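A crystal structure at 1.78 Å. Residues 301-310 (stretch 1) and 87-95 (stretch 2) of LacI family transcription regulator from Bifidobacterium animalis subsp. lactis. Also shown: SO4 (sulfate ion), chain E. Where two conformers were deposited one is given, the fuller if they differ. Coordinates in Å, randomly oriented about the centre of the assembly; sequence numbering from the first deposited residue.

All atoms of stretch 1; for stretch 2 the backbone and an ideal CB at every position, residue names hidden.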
# COMPACT_ATOMS: atom_id res chain seq x y z
N SER A 301 -2.78 -1.97 15.89
CA SER A 301 -3.26 -1.12 14.81
C SER A 301 -3.05 0.34 15.18
O SER A 301 -3.52 0.78 16.23
CB SER A 301 -4.76 -1.37 14.60
OG SER A 301 -5.30 -0.48 13.64
N ARG A 302 -2.35 1.09 14.33
CA ARG A 302 -2.20 2.53 14.53
C ARG A 302 -3.27 3.23 13.72
O ARG A 302 -3.64 2.78 12.63
CB ARG A 302 -0.82 3.01 14.07
CG ARG A 302 0.24 3.02 15.16
CD ARG A 302 1.61 3.50 14.64
NE ARG A 302 1.59 4.87 14.14
CZ ARG A 302 1.93 5.22 12.90
NH1 ARG A 302 2.32 4.30 12.04
NH2 ARG A 302 1.87 6.50 12.53
N ASN A 303 -3.79 4.33 14.25
CA ASN A 303 -4.81 5.08 13.54
C ASN A 303 -4.12 6.06 12.60
O ASN A 303 -4.01 7.25 12.90
CB ASN A 303 -5.71 5.82 14.53
CG ASN A 303 -6.94 6.42 13.87
OD1 ASN A 303 -7.01 6.55 12.64
ND2 ASN A 303 -7.90 6.82 14.70
N ILE A 304 -3.65 5.54 11.46
CA ILE A 304 -2.86 6.33 10.53
C ILE A 304 -3.66 7.43 9.84
O ILE A 304 -3.14 8.52 9.60
CB ILE A 304 -2.25 5.44 9.45
CG1 ILE A 304 -1.45 4.32 10.11
CG2 ILE A 304 -1.34 6.27 8.53
CD1 ILE A 304 -1.16 3.15 9.16
N LEU A 305 -4.91 7.13 9.51
CA LEU A 305 -5.79 8.15 8.92
C LEU A 305 -5.89 9.37 9.82
O LEU A 305 -5.60 10.49 9.38
CB LEU A 305 -7.19 7.59 8.67
CG LEU A 305 -7.44 6.78 7.40
CD1 LEU A 305 -8.84 6.19 7.44
CD2 LEU A 305 -7.28 7.70 6.19
N GLU A 306 -6.27 9.16 11.07
CA GLU A 306 -6.39 10.27 12.01
C GLU A 306 -5.04 10.92 12.31
O GLU A 306 -4.98 12.12 12.59
CB GLU A 306 -7.08 9.80 13.30
CG GLU A 306 -7.41 10.91 14.28
CD GLU A 306 -8.20 12.04 13.64
OE1 GLU A 306 -9.11 11.76 12.83
OE2 GLU A 306 -7.91 13.21 13.96
N SER A 307 -3.96 10.14 12.25
CA SER A 307 -2.62 10.71 12.45
C SER A 307 -2.32 11.72 11.35
O SER A 307 -1.81 12.82 11.59
CB SER A 307 -1.55 9.62 12.45
OG SER A 307 -1.53 8.96 13.71
N GLY A 308 -2.67 11.33 10.13
CA GLY A 308 -2.44 12.18 8.98
C GLY A 308 -3.25 13.44 9.10
O GLY A 308 -2.76 14.52 8.81
N ARG A 309 -4.50 13.30 9.54
CA ARG A 309 -5.38 14.44 9.67
C ARG A 309 -4.85 15.40 10.73
O ARG A 309 -4.81 16.61 10.52
CB ARG A 309 -6.79 13.95 10.02
CG ARG A 309 -7.82 15.03 10.07
CD ARG A 309 -9.21 14.43 10.16
NE ARG A 309 -10.17 15.46 10.48
CZ ARG A 309 -10.64 16.35 9.61
NH1 ARG A 309 -10.23 16.32 8.35
NH2 ARG A 309 -11.50 17.27 10.01
N LEU A 310 -4.42 14.86 11.86
CA LEU A 310 -3.87 15.69 12.92
C LEU A 310 -2.60 16.40 12.47
O LEU A 310 -2.38 17.56 12.80
CB LEU A 310 -3.59 14.84 14.16
CG LEU A 310 -3.38 15.61 15.45
CD1 LEU A 310 -4.48 16.66 15.63
CD2 LEU A 310 -3.37 14.64 16.61
N UNK A 87 1.20 2.16 4.52
CA UNK A 87 1.21 3.17 5.56
C UNK A 87 1.13 4.58 4.99
O UNK A 87 0.27 5.39 5.38
CB UNK A 87 2.47 3.02 6.42
N UNK A 88 2.06 4.90 4.10
CA UNK A 88 2.15 6.24 3.54
C UNK A 88 0.86 6.61 2.82
O UNK A 88 0.42 7.76 2.91
CB UNK A 88 3.34 6.34 2.58
N UNK A 89 0.24 5.65 2.13
CA UNK A 89 -1.00 5.98 1.42
C UNK A 89 -2.08 6.42 2.40
O UNK A 89 -2.80 7.38 2.17
CB UNK A 89 -1.49 4.78 0.60
N UNK A 90 -2.18 5.72 3.53
CA UNK A 90 -3.18 6.09 4.52
C UNK A 90 -2.87 7.43 5.13
O UNK A 90 -3.77 8.22 5.40
CB UNK A 90 -3.28 5.03 5.62
N UNK A 91 -1.59 7.69 5.37
CA UNK A 91 -1.19 8.99 5.91
C UNK A 91 -1.58 10.11 4.95
O UNK A 91 -2.10 11.15 5.37
CB UNK A 91 0.32 9.02 6.18
N UNK A 92 -1.33 9.89 3.67
CA UNK A 92 -1.64 10.90 2.67
C UNK A 92 -3.15 11.16 2.57
O UNK A 92 -3.57 12.31 2.38
CB UNK A 92 -1.09 10.47 1.31
N UNK A 93 -3.95 10.10 2.68
CA UNK A 93 -5.41 10.26 2.74
C UNK A 93 -5.86 11.11 3.94
O UNK A 93 -6.72 11.99 3.80
CB UNK A 93 -6.08 8.89 2.81
N UNK A 94 -5.29 10.84 5.11
CA UNK A 94 -5.60 11.63 6.29
C UNK A 94 -5.15 13.07 6.14
O UNK A 94 -5.90 14.01 6.47
CB UNK A 94 -4.95 11.01 7.53
N UNK A 95 -3.92 13.27 5.67
CA UNK A 95 -3.43 14.63 5.43
C UNK A 95 -4.39 15.38 4.51
O UNK A 95 -4.83 16.48 4.83
CB UNK A 95 -2.03 14.60 4.82
S SO4 E . -11.41 16.68 13.84
O1 SO4 E . -12.00 16.16 15.07
O2 SO4 E . -10.82 17.99 14.10
O3 SO4 E . -10.40 15.74 13.35
O4 SO4 E . -12.46 16.82 12.84

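Helix 304-310 and the helix of stretch 2 cross at 47° with their axes only 6.5 Å apart, so the positions of stretch 2 differ sharply in the room stretch 1 leaves them.

At position 87 CA-to-CB points sideways, and the ideal CB lies 4.6 Å from Ile304 CD1. Beyond it lie that methyl group and the guanidinium of Arg302, a donor, so a long side chain with an apolar body and an acceptor would suit, aromatic or not. The residue is Tyr87. Its ring meets Ile304 edge-on, with CD1 of Tyr87 3.5 Å from CD1 of Ile304, and its OH accepts a weak hydrogen bond from Arg302 NH2 at 3.3 Å.

Positions 88 and 89 point away, with nothing of stretch 1 within 5.5 Å of either ideal CB, and stretch 1 sets no preference. They are Ile88 and Met89, the latter a selenomethionine.

Position 90 points toward stretch 1, its ideal CB 3.7 Å from Ile304 CG2. An aliphatic side chain would fit, as would a long polar one with an apolar stem. Arg90 is found; its NH1 lies 3.4 Å from Ile304 CD1, while its guanidinium is hydrogen-bonded elsewhere in the structure.

Position 91 points sideways, with its ideal CB 4.0 Å from Ile304 CG2 and 5.0 Å from Gly308 CA. A branched or flexible apolar residue would suit this surface. Leu91, with chi1 t and chi2 p, brings CD1 to 3.6 Å from Gly308 CA, so the methyl group packs beside the backbone of that glycine.

Position 92 points away and is unconstrained by stretch 1; it is Ile92.

At position 93 the ideal CB, directed sideways, is already 3.8 Å from Leu305 CD2, which favours a small residue, though a larger one turned aside is not excluded. Ser93 packs its CB against that methyl group, and its OG gives a weak hydrogen bond to Met89 O.

Position 94 is the most restrictive. Its phi/psi of -64/-46 is ordinary helix, so the backbone does not demand glycine, but an ideal CB would sit 2.0 Å from Leu305 O and 3.1 Å from Gly308 CA. Glycine alone fits. Gly94 pairs with Gly308, their CA atoms 4.2 Å apart, and CA-H...O contacts follow: Gly94 CA to Leu305 O and Arg309 CA to Gly94 O, both 3.3 Å.

Position 95 points away overall, with its ideal CB 4.1 Å from Gly308 O; many residues could be accommodated. It is Leu95, whose CA makes a further CA-H...O contact with Gly308 O at 3.4 Å.

Stretch 2 (87-95) YIMRLISGL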
# COMPACT_ATOMS: atom_id res chain seq x y z
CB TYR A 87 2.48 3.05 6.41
CG TYR A 87 2.71 4.26 7.29
CD1 TYR A 87 1.97 4.43 8.46
CD2 TYR A 87 3.65 5.23 6.97
CE1 TYR A 87 2.17 5.53 9.27
CE2 TYR A 87 3.85 6.33 7.78
CZ TYR A 87 3.11 6.47 8.93
OH TYR A 87 3.30 7.56 9.75
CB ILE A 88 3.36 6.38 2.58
CG1 ILE A 88 4.67 6.25 3.35
CG2 ILE A 88 3.34 7.73 1.88
CD1 ILE A 88 4.94 7.41 4.29
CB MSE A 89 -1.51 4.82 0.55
CG MSE A 89 -1.07 4.86 -0.89
SE MSE A 89 -0.89 6.63 -1.69
CE MSE A 89 -2.78 6.96 -2.05
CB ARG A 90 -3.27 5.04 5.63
CG ARG A 90 -3.97 3.77 5.24
CD ARG A 90 -3.90 2.79 6.39
NE ARG A 90 -3.74 1.43 5.89
CZ ARG A 90 -3.34 0.40 6.62
NH1 ARG A 90 -3.04 0.55 7.90
NH2 ARG A 90 -3.24 -0.79 6.05
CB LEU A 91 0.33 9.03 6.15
CG LEU A 91 0.77 10.20 7.03
CD1 LEU A 91 0.33 9.94 8.48
CD2 LEU A 91 2.27 10.42 6.94
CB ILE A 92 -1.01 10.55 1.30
CG1 ILE A 92 0.51 10.75 1.39
CG2 ILE A 92 -1.57 11.42 0.19
CD1 ILE A 92 1.25 10.34 0.14
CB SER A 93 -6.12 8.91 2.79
OG SER A 93 -6.07 8.27 1.54
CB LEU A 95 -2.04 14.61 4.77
CG LEU A 95 -0.81 14.31 5.63
CD1 LEU A 95 0.34 13.86 4.73
CD2 LEU A 95 -0.39 15.55 6.42
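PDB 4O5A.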